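Local coordinates for protein separin (Saccharomyces cerevisiae, PDB 5U1T) that acts as a caspase-like cysteine protease that cleaves the MCD1/SCC1 subunit of cohesin at the onset of anaphase, and is held inactive by securin for most of the cell cycle, at residues 451-459 / 480-490; 505-516 / 525-533. All coordinates share one frame; numbering follows the deposited sequence.

Interaction 1: 451-459 / 480-490; sequences KIEIFSCLF and AFIHCFTRLKI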
loop_
_atom_site.group_PDB
_atom_site.type_symbol
_atom_site.label_atom_id
_atom_site.label_comp_id
_atom_site.label_asym_id
_atom_site.label_seq_id
_atom_site.Cartn_x
_atom_site.Cartn_y
_atom_site.Cartn_z
ATOM N N LYS A 451 -21.800 -30.255 22.281
ATOM C CA LYS A 451 -21.120 -28.957 22.297
ATOM C C LYS A 451 -22.058 -27.828 21.906
ATOM O O LYS A 451 -22.065 -26.784 22.544
ATOM C CB LYS A 451 -19.917 -28.949 21.357
ATOM C CG LYS A 451 -18.726 -29.713 21.865
ATOM C CD LYS A 451 -17.560 -29.632 20.901
ATOM C CE LYS A 451 -16.560 -30.735 21.182
ATOM N NZ LYS A 451 -15.709 -30.958 19.977
ATOM N N ILE A 452 -22.839 -28.039 20.852
ATOM C CA ILE A 452 -23.834 -27.061 20.449
ATOM C C ILE A 452 -24.882 -26.858 21.549
ATOM O O ILE A 452 -25.436 -25.786 21.718
ATOM C CB ILE A 452 -24.514 -27.475 19.138
ATOM C CG1 ILE A 452 -23.479 -27.532 18.024
ATOM C CG2 ILE A 452 -25.585 -26.472 18.741
ATOM C CD1 ILE A 452 -24.082 -27.691 16.658
ATOM N N GLU A 453 -25.127 -27.896 22.326
ATOM C CA GLU A 453 -26.114 -27.828 23.396
ATOM C C GLU A 453 -25.640 -26.932 24.530
ATOM O O GLU A 453 -26.373 -26.048 24.984
ATOM C CB GLU A 453 -26.398 -29.228 23.905
ATOM C CG GLU A 453 -27.817 -29.471 24.339
ATOM C CD GLU A 453 -28.114 -30.956 24.390
ATOM O OE1 GLU A 453 -28.270 -31.514 25.511
ATOM O OE2 GLU A 453 -28.163 -31.563 23.288
ATOM N N ILE A 454 -24.406 -27.175 24.974
ATOM C CA ILE A 454 -23.766 -26.362 26.002
ATOM C C ILE A 454 -23.670 -24.914 25.535
ATOM O O ILE A 454 -23.814 -23.984 26.330
ATOM C CB ILE A 454 -22.362 -26.897 26.347
ATOM C CG1 ILE A 454 -22.470 -28.289 26.981
ATOM C CG2 ILE A 454 -21.602 -25.917 27.242
ATOM C CD1 ILE A 454 -23.383 -28.351 28.202
ATOM N N PHE A 455 -23.464 -24.722 24.249
ATOM C CA PHE A 455 -23.272 -23.395 23.714
ATOM C C PHE A 455 -24.492 -22.548 23.936
ATOM O O PHE A 455 -24.401 -21.362 24.157
ATOM C CB PHE A 455 -22.953 -23.441 22.229
ATOM C CG PHE A 455 -22.803 -22.092 21.622
ATOM C CD1 PHE A 455 -21.726 -21.313 21.923
ATOM C CD2 PHE A 455 -23.760 -21.593 20.786
ATOM C CE1 PHE A 455 -21.601 -20.065 21.393
ATOM C CE2 PHE A 455 -23.646 -20.343 20.255
ATOM C CZ PHE A 455 -22.561 -19.581 20.558
ATOM N N SER A 456 -25.646 -23.179 23.892
ATOM C CA SER A 456 -26.911 -22.483 23.927
ATOM C C SER A 456 -27.296 -22.025 25.308
ATOM O O SER A 456 -28.142 -21.178 25.464
ATOM C CB SER A 456 -27.997 -23.388 23.393
ATOM O OG SER A 456 -28.764 -22.724 22.439
ATOM N N CYS A 457 -26.691 -22.619 26.315
ATOM C CA CYS A 457 -26.832 -22.154 27.661
ATOM C C CYS A 457 -26.143 -20.830 27.806
ATOM O O CYS A 457 -26.525 -20.037 28.624
ATOM C CB CYS A 457 -26.246 -23.164 28.633
ATOM S SG CYS A 457 -27.047 -24.766 28.657
ATOM N N LEU A 458 -25.130 -20.574 27.003
ATOM C CA LEU A 458 -24.431 -19.319 27.109
ATOM C C LEU A 458 -24.953 -18.333 26.103
ATOM O O LEU A 458 -25.089 -17.182 26.389
ATOM C CB LEU A 458 -22.948 -19.539 26.892
ATOM C CG LEU A 458 -21.951 -18.392 26.875
ATOM C CD1 LEU A 458 -22.268 -17.456 25.745
ATOM C CD2 LEU A 458 -21.861 -17.655 28.175
ATOM N N PHE A 459 -25.239 -18.784 24.905
ATOM C CA PHE A 459 -25.753 -17.868 23.909
ATOM C C PHE A 459 -27.238 -17.759 24.147
ATOM O O PHE A 459 -28.051 -18.442 23.523
ATOM C CB PHE A 459 -25.414 -18.326 22.494
ATOM C CG PHE A 459 -25.514 -17.244 21.477
ATOM C CD1 PHE A 459 -24.530 -16.283 21.380
ATOM C CD2 PHE A 459 -26.598 -17.182 20.619
ATOM C CE1 PHE A 459 -24.612 -15.264 20.428
ATOM C CE2 PHE A 459 -26.692 -16.171 19.665
ATOM C CZ PHE A 459 -25.700 -15.212 19.574
ATOM N N ALA A 480 -18.033 -14.562 22.275
ATOM C CA ALA A 480 -18.724 -15.850 22.216
ATOM C C ALA A 480 -18.411 -16.501 20.881
ATOM O O ALA A 480 -18.382 -17.723 20.748
ATOM C CB ALA A 480 -20.237 -15.674 22.394
ATOM N N PHE A 481 -18.176 -15.661 19.885
ATOM C CA PHE A 481 -17.832 -16.153 18.564
ATOM C C PHE A 481 -16.413 -16.705 18.522
ATOM O O PHE A 481 -16.194 -17.858 18.139
ATOM C CB PHE A 481 -17.971 -15.055 17.539
ATOM C CG PHE A 481 -17.684 -15.508 16.153
ATOM C CD1 PHE A 481 -16.390 -15.461 15.649
ATOM C CD2 PHE A 481 -18.702 -15.989 15.350
ATOM C CE1 PHE A 481 -16.120 -15.881 14.386
ATOM C CE2 PHE A 481 -18.426 -16.404 14.065
ATOM C CZ PHE A 481 -17.127 -16.347 13.586
ATOM N N ILE A 482 -15.455 -15.863 18.885
ATOM C CA ILE A 482 -14.064 -16.273 18.920
ATOM C C ILE A 482 -13.835 -17.488 19.816
ATOM O O ILE A 482 -13.221 -18.458 19.385
ATOM C CB ILE A 482 -13.164 -15.127 19.394
ATOM C CG1 ILE A 482 -13.031 -14.082 18.292
ATOM C CG2 ILE A 482 -11.801 -15.644 19.769
ATOM C CD1 ILE A 482 -12.722 -12.690 18.799
ATOM N N HIS A 483 -14.324 -17.464 21.050
ATOM C CA HIS A 483 -13.908 -18.491 22.007
ATOM C C HIS A 483 -14.788 -19.740 22.051
ATOM O O HIS A 483 -14.377 -20.760 22.609
ATOM C CB HIS A 483 -13.843 -17.903 23.416
ATOM C CG HIS A 483 -12.851 -16.793 23.563
ATOM N ND1 HIS A 483 -11.627 -16.961 24.179
ATOM C CD2 HIS A 483 -12.901 -15.493 23.184
ATOM C CE1 HIS A 483 -10.970 -15.816 24.171
ATOM N NE2 HIS A 483 -11.720 -14.908 23.572
ATOM N N CYS A 484 -15.993 -19.656 21.484
ATOM C CA CYS A 484 -16.997 -20.700 21.670
ATOM C C CYS A 484 -17.642 -21.170 20.376
ATOM O O CYS A 484 -17.643 -22.367 20.097
ATOM C CB CYS A 484 -18.086 -20.220 22.630
ATOM S SG CYS A 484 -17.545 -20.012 24.347
ATOM N N PHE A 485 -18.195 -20.246 19.598
ATOM C CA PHE A 485 -18.937 -20.594 18.387
ATOM C C PHE A 485 -18.080 -21.351 17.389
ATOM O O PHE A 485 -18.528 -22.314 16.787
ATOM C CB PHE A 485 -19.508 -19.337 17.742
ATOM C CG PHE A 485 -20.208 -19.580 16.446
ATOM C CD1 PHE A 485 -21.496 -20.062 16.422
ATOM C CD2 PHE A 485 -19.581 -19.300 15.241
ATOM C CE1 PHE A 485 -22.145 -20.277 15.227
ATOM C CE2 PHE A 485 -20.221 -19.506 14.038
ATOM C CZ PHE A 485 -21.504 -20.006 14.028
ATOM N N THR A 486 -16.837 -20.923 17.234
ATOM C CA THR A 486 -15.909 -21.501 16.251
ATOM C C THR A 486 -15.532 -22.959 16.558
ATOM O O THR A 486 -15.144 -23.722 15.667
ATOM C CB THR A 486 -14.632 -20.676 16.186
ATOM O OG1 THR A 486 -14.101 -20.560 17.515
ATOM C CG2 THR A 486 -14.915 -19.287 15.619
ATOM N N ARG A 487 -15.663 -23.333 17.827
ATOM C CA ARG A 487 -15.471 -24.715 18.264
ATOM C C ARG A 487 -16.627 -25.630 17.870
ATOM O O ARG A 487 -16.537 -26.843 18.012
ATOM C CB ARG A 487 -15.296 -24.763 19.777
ATOM C CG ARG A 487 -14.312 -23.752 20.267
ATOM C CD ARG A 487 -14.155 -23.830 21.749
ATOM N NE ARG A 487 -13.078 -24.737 22.129
ATOM C CZ ARG A 487 -11.787 -24.439 22.013
ATOM N NH1 ARG A 487 -11.422 -23.255 21.508
ATOM N NH2 ARG A 487 -10.863 -25.326 22.389
ATOM N N LEU A 488 -17.723 -25.059 17.395
ATOM C CA LEU A 488 -18.883 -25.883 17.089
ATOM C C LEU A 488 -18.784 -26.457 15.703
ATOM O O LEU A 488 -19.480 -27.416 15.375
ATOM C CB LEU A 488 -20.166 -25.081 17.219
ATOM C CG LEU A 488 -20.382 -24.497 18.604
ATOM C CD1 LEU A 488 -21.564 -23.565 18.522
ATOM C CD2 LEU A 488 -20.590 -25.606 19.619
ATOM N N LYS A 489 -17.930 -25.848 14.887
ATOM C CA LYS A 489 -17.744 -26.284 13.511
ATOM C C LYS A 489 -19.080 -26.541 12.783
ATOM O O LYS A 489 -19.341 -27.649 12.319
ATOM C CB LYS A 489 -16.863 -27.544 13.490
ATOM C CG LYS A 489 -15.352 -27.252 13.586
ATOM C CD LYS A 489 -14.585 -28.376 14.287
ATOM C CE LYS A 489 -15.104 -29.764 13.895
ATOM N NZ LYS A 489 -14.217 -30.888 14.377
ATOM N N ILE A 490 -19.932 -25.522 12.702
ATOM C CA ILE A 490 -21.212 -25.673 12.019
ATOM C C ILE A 490 -21.188 -24.923 10.681
ATOM O O ILE A 490 -20.557 -23.863 10.548
ATOM C CB ILE A 490 -22.393 -25.185 12.903
ATOM C CG1 ILE A 490 -22.592 -23.676 12.786
ATOM C CG2 ILE A 490 -22.188 -25.603 14.366
ATOM C CD1 ILE A 490 -23.540 -23.112 13.804
#

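Interaction 2: 505-516 / 525-533; sequences SVLYGNSSIENI and SRMIFCSLR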
loop_
_atom_site.group_PDB
_atom_site.type_symbol
_atom_site.label_atom_id
_atom_site.label_comp_id
_atom_site.label_asym_id
_atom_site.label_seq_id
_atom_site.Cartn_x
_atom_site.Cartn_y
_atom_site.Cartn_z
ATOM N N SER A 505 -27.570 -11.313 14.877
ATOM C CA SER A 505 -27.010 -10.452 13.845
ATOM C C SER A 505 -25.486 -10.255 13.984
ATOM O O SER A 505 -24.733 -10.452 13.034
ATOM C CB SER A 505 -27.711 -9.099 13.871
ATOM O OG SER A 505 -27.357 -8.345 12.727
ATOM N N VAL A 506 -25.043 -9.884 15.176
ATOM C CA VAL A 506 -23.625 -9.731 15.424
ATOM C C VAL A 506 -22.911 -11.064 15.308
ATOM O O VAL A 506 -21.845 -11.131 14.713
ATOM C CB VAL A 506 -23.351 -9.099 16.801
ATOM C CG1 VAL A 506 -21.884 -9.134 17.128
ATOM C CG2 VAL A 506 -23.861 -7.668 16.822
ATOM N N LEU A 507 -23.493 -12.139 15.834
ATOM C CA LEU A 507 -22.809 -13.440 15.792
ATOM C C LEU A 507 -22.685 -14.001 14.371
ATOM O O LEU A 507 -21.616 -14.445 13.998
ATOM C CB LEU A 507 -23.500 -14.478 16.682
ATOM C CG LEU A 507 -22.811 -15.854 16.715
ATOM C CD1 LEU A 507 -21.797 -15.967 17.828
ATOM C CD2 LEU A 507 -23.823 -16.974 16.795
ATOM N N TYR A 508 -23.752 -13.997 13.583
ATOM C CA TYR A 508 -23.648 -14.569 12.248
ATOM C C TYR A 508 -23.039 -13.574 11.257
ATOM O O TYR A 508 -22.486 -13.971 10.233
ATOM C CB TYR A 508 -25.011 -15.058 11.754
ATOM C CG TYR A 508 -25.353 -16.445 12.258
ATOM C CD1 TYR A 508 -24.793 -17.574 11.669
ATOM C CD2 TYR A 508 -26.223 -16.634 13.338
ATOM C CE1 TYR A 508 -25.085 -18.855 12.130
ATOM C CE2 TYR A 508 -26.524 -17.920 13.799
ATOM C CZ TYR A 508 -25.950 -19.027 13.185
ATOM O OH TYR A 508 -26.226 -20.313 13.625
ATOM N N GLY A 509 -23.134 -12.289 11.575
ATOM C CA GLY A 509 -22.428 -11.270 10.832
ATOM C C GLY A 509 -20.943 -11.590 10.759
ATOM O O GLY A 509 -20.328 -11.430 9.710
ATOM N N ASN A 510 -20.381 -12.060 11.872
ATOM C CA ASN A 510 -18.969 -12.424 11.945
ATOM C C ASN A 510 -18.659 -13.785 11.350
ATOM O O ASN A 510 -17.498 -14.145 11.216
ATOM C CB ASN A 510 -18.485 -12.404 13.392
ATOM C CG ASN A 510 -18.086 -11.019 13.853
ATOM O OD1 ASN A 510 -18.885 -10.278 14.432
ATOM N ND2 ASN A 510 -16.840 -10.654 13.589
ATOM N N SER A 511 -19.689 -14.541 10.992
ATOM C CA SER A 511 -19.474 -15.885 10.475
ATOM C C SER A 511 -19.340 -15.892 8.953
ATOM O O SER A 511 -19.673 -14.923 8.272
ATOM C CB SER A 511 -20.615 -16.827 10.897
ATOM O OG SER A 511 -21.732 -16.725 10.025
ATOM N N SER A 512 -18.859 -17.013 8.426
ATOM C CA SER A 512 -18.735 -17.190 6.985
ATOM C C SER A 512 -19.791 -18.157 6.472
ATOM O O SER A 512 -19.708 -18.615 5.338
ATOM C CB SER A 512 -17.346 -17.712 6.619
ATOM O OG SER A 512 -17.186 -19.061 7.052
ATOM N N ILE A 513 -20.767 -18.476 7.314
ATOM C CA ILE A 513 -21.835 -19.391 6.938
ATOM C C ILE A 513 -22.647 -18.775 5.814
ATOM O O ILE A 513 -22.959 -17.596 5.853
ATOM C CB ILE A 513 -22.737 -19.730 8.142
ATOM C CG1 ILE A 513 -21.888 -20.370 9.252
ATOM C CG2 ILE A 513 -23.884 -20.629 7.708
ATOM C CD1 ILE A 513 -22.653 -20.721 10.514
ATOM N N GLU A 514 -22.980 -19.583 4.814
ATOM C CA GLU A 514 -23.516 -19.085 3.552
ATOM C C GLU A 514 -24.888 -18.404 3.631
ATOM O O GLU A 514 -24.980 -17.176 3.455
ATOM C CB GLU A 514 -23.582 -20.231 2.536
ATOM C CG GLU A 514 -22.204 -20.762 2.098
ATOM C CD GLU A 514 -22.287 -21.966 1.128
ATOM O OE1 GLU A 514 -23.413 -22.522 0.939
ATOM O OE2 GLU A 514 -21.220 -22.350 0.559
ATOM N N ASN A 515 -25.949 -19.180 3.866
ATOM C CA ASN A 515 -27.314 -18.641 3.776
ATOM C C ASN A 515 -27.973 -18.328 5.111
ATOM O O ASN A 515 -28.781 -19.099 5.622
ATOM C CB ASN A 515 -28.222 -19.603 3.012
ATOM C CG ASN A 515 -27.706 -19.901 1.620
ATOM O OD1 ASN A 515 -27.445 -21.059 1.285
ATOM N ND2 ASN A 515 -27.555 -18.861 0.798
ATOM N N ILE A 516 -27.646 -17.172 5.658
ATOM C CA ILE A 516 -28.309 -16.690 6.847
ATOM C C ILE A 516 -29.614 -15.994 6.465
ATOM O O ILE A 516 -29.633 -15.197 5.537
ATOM C CB ILE A 516 -27.387 -15.754 7.615
ATOM C CG1 ILE A 516 -26.214 -16.562 8.154
ATOM C CG2 ILE A 516 -28.128 -15.088 8.741
ATOM C CD1 ILE A 516 -24.926 -15.829 8.089
ATOM N N SER A 525 -30.890 -4.153 12.147
ATOM C CA SER A 525 -30.206 -5.386 12.495
ATOM C C SER A 525 -29.537 -5.968 11.252
ATOM O O SER A 525 -28.428 -6.495 11.313
ATOM C CB SER A 525 -31.180 -6.393 13.114
ATOM O OG SER A 525 -31.672 -5.909 14.346
ATOM N N ARG A 526 -30.227 -5.864 10.125
ATOM C CA ARG A 526 -29.679 -6.302 8.857
ATOM C C ARG A 526 -28.511 -5.424 8.438
ATOM O O ARG A 526 -27.569 -5.910 7.817
ATOM C CB ARG A 526 -30.754 -6.293 7.787
ATOM C CG ARG A 526 -31.952 -7.102 8.168
ATOM C CD ARG A 526 -32.939 -7.109 7.051
ATOM N NE ARG A 526 -32.341 -7.696 5.868
ATOM C CZ ARG A 526 -32.901 -7.685 4.664
ATOM N NH1 ARG A 526 -32.265 -8.253 3.646
ATOM N NH2 ARG A 526 -34.085 -7.108 4.476
ATOM N N MET A 527 -28.568 -4.141 8.799
ATOM C CA MET A 527 -27.494 -3.200 8.458
ATOM C C MET A 527 -26.217 -3.528 9.191
ATOM O O MET A 527 -25.156 -3.503 8.604
ATOM C CB MET A 527 -27.904 -1.762 8.750
ATOM C CG MET A 527 -28.827 -1.208 7.699
ATOM S SD MET A 527 -29.463 0.436 8.025
ATOM C CE MET A 527 -28.042 1.469 7.776
ATOM N N ILE A 528 -26.313 -3.845 10.475
ATOM C CA ILE A 528 -25.127 -4.269 11.191
ATOM C C ILE A 528 -24.609 -5.554 10.537
ATOM O O ILE A 528 -23.409 -5.691 10.317
ATOM C CB ILE A 528 -25.393 -4.479 12.693
ATOM C CG1 ILE A 528 -25.678 -3.131 13.361
ATOM C CG2 ILE A 528 -24.186 -5.109 13.357
ATOM C CD1 ILE A 528 -25.971 -3.196 14.840
ATOM N N PHE A 529 -25.518 -6.463 10.182
ATOM C CA PHE A 529 -25.160 -7.748 9.570
ATOM C C PHE A 529 -24.367 -7.605 8.262
ATOM O O PHE A 529 -23.313 -8.211 8.087
ATOM C CB PHE A 529 -26.427 -8.558 9.320
ATOM C CG PHE A 529 -26.176 -9.909 8.765
ATOM C CD1 PHE A 529 -25.619 -10.902 9.553
ATOM C CD2 PHE A 529 -26.514 -10.205 7.453
ATOM C CE1 PHE A 529 -25.385 -12.171 9.039
ATOM C CE2 PHE A 529 -26.292 -11.469 6.930
ATOM C CZ PHE A 529 -25.728 -12.454 7.722
ATOM N N CYS A 530 -24.902 -6.810 7.345
ATOM C CA CYS A 530 -24.244 -6.484 6.084
ATOM C C CYS A 530 -22.846 -5.886 6.256
ATOM O O CYS A 530 -21.894 -6.261 5.563
ATOM C CB CYS A 530 -25.109 -5.505 5.299
ATOM S SG CYS A 530 -26.623 -6.230 4.708
ATOM N N SER A 531 -22.747 -4.947 7.187
ATOM C CA SER A 531 -21.495 -4.271 7.451
ATOM C C SER A 531 -20.467 -5.247 7.959
ATOM O O SER A 531 -19.289 -5.125 7.640
ATOM C CB SER A 531 -21.693 -3.134 8.446
ATOM O OG SER A 531 -22.529 -2.146 7.866
ATOM N N LEU A 532 -20.919 -6.212 8.751
ATOM C CA LEU A 532 -20.042 -7.236 9.298
ATOM C C LEU A 532 -19.600 -8.186 8.187
ATOM O O LEU A 532 -18.490 -8.699 8.211
ATOM C CB LEU A 532 -20.738 -8.016 10.427
ATOM C CG LEU A 532 -20.581 -7.599 11.898
ATOM C CD1 LEU A 532 -19.144 -7.713 12.353
ATOM C CD2 LEU A 532 -21.013 -6.185 12.110
ATOM N N ARG A 533 -20.474 -8.408 7.209
ATOM C CA ARG A 533 -20.260 -9.438 6.194
ATOM C C ARG A 533 -19.564 -8.982 4.933
ATOM O O ARG A 533 -19.106 -9.808 4.160
ATOM C CB ARG A 533 -21.589 -10.041 5.776
ATOM C CG ARG A 533 -22.260 -10.833 6.840
ATOM C CD ARG A 533 -22.847 -12.037 6.191
ATOM N NE ARG A 533 -22.110 -13.217 6.590
ATOM C CZ ARG A 533 -22.360 -14.432 6.133
ATOM N NH1 ARG A 533 -23.327 -14.628 5.250
ATOM N NH2 ARG A 533 -21.633 -15.443 6.570
#

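Interaction 1: 451-459 / 480-490
Phe455 and Leu488 lead a buried, apolar contact between helix 448-458 and the end of helix 470-485, two consecutive helices in the helical part of separin. The short segments run nearly antiparallel, at 145°, with axes 11.3 Å apart, so large side chains have to bridge the space between them. Phe455 and Leu488 do this together. With CG anti to the backbone N (chi1 178°), the Phe455 ring reaches across to the second helix. Leu488 CD1 sits over one face, 3.9 Å from the ring centroid and somewhat toward the rim, a CH-pi contact in which the two side chains cross at about a right angle. The ring edge is turned to Cys484, whose CB is 3.7 Å from Phe455 CE1, while Phe455 CZ approaches CB of Phe485. The other branch of Leu488 turns to the backbone of the first helix: CD2 lies 3.5 Å from Lys451 O and also touches Ile452 CG1. Past the helix end, Ile490 CG2 meets Ile452 CD1 at 3.6 Å. At the other end of the pair, Ala480 CB packs on Leu458 CD1. With an alanine at Phe455, Leu488 CD1 would probably lose the ring face it lies on, and a gap would open beside Cys484 and Phe485. Outside the pair, Phe496 meets Phe455 edge-to-face, and the guanidinium of Arg487 pairs with Glu439 on helix 431-444. Apolar side chains between two successive antiparallel helices joined by a loop are the arrangement of an alpha-helical hairpin, here one step in a long array of helices.

Interaction 2: 505-516 / 525-533
Bends at chi2 (-140°) and chi3 carry the guanidinium of Arg533 off its helix to the loop at Ser511 and Ile513, while Phe529, with CG on the far side of CB from its own N, lays its ring edge against Gly509. The arginine works as a clamp on the loop. Its NH2 donates to Ser511 O almost straight (176°), from above the carbonyl plane. The same NH2 also donates to Ile513 O at 2.6 Å, and both oxygens lie close to the guanidinium plane. Weaker bonds run from NE to Ser511 O and from NH1 to Ile513 O. One face of the group takes Ile516 CD1, which also meets Phe529 CZ at 3.5 Å. The loop is braced from within as well, because Ser511 OG donates to Tyr508 O in the carbonyl plane, on a lone pair. Helices 501-509 and 523-533 follow each other in the chain yet run nearly parallel, 21° apart, so the chain must double back between them, and it is the first part of this connection that Arg533 ties to the end of the second helix. The axes come within 8.4 Å. Gly509 sits where they are close, its CA 4.6 Å from that of Phe529; a side chain there would probably come too close to Leu532 CB. Phe529 CE1 lies 3.4 Å from Gly509 N, at the ring edge, and Arg533 CG covers one ring face, with Trp521 meeting the ring edge-to-face. Farther back, Ser505 OG donates to Ser525 O at 2.6 Å, reaching the carbonyl from the face opposite Phe529 N. Leu532 O accepts a hydrogen bond from a side chain of the other protein chain in the assembly.

Interaction 1 closes before interaction 2 opens, and their centres lie about 16 Å apart. Helix 470-485 is followed in the chain by helix 501-509, and the two contacts touch through side chains of both. Phe481, which faces away from its partner segment in interaction 1, turns its ring to the end of that next helix, with Phe481 CZ 3.3 Å from the backbone O of Asn510. Phe459 CZ packs on Leu507 CB at 3.7 Å, and Ile490 CG1 on Ile513 CD1 at the same distance. The hydrophobic seam of 451-459 / 480-490 thus continues into the clamped loop of 505-516 / 525-533. Both contacts lie away from Cys1497, the probable catalytic cysteine.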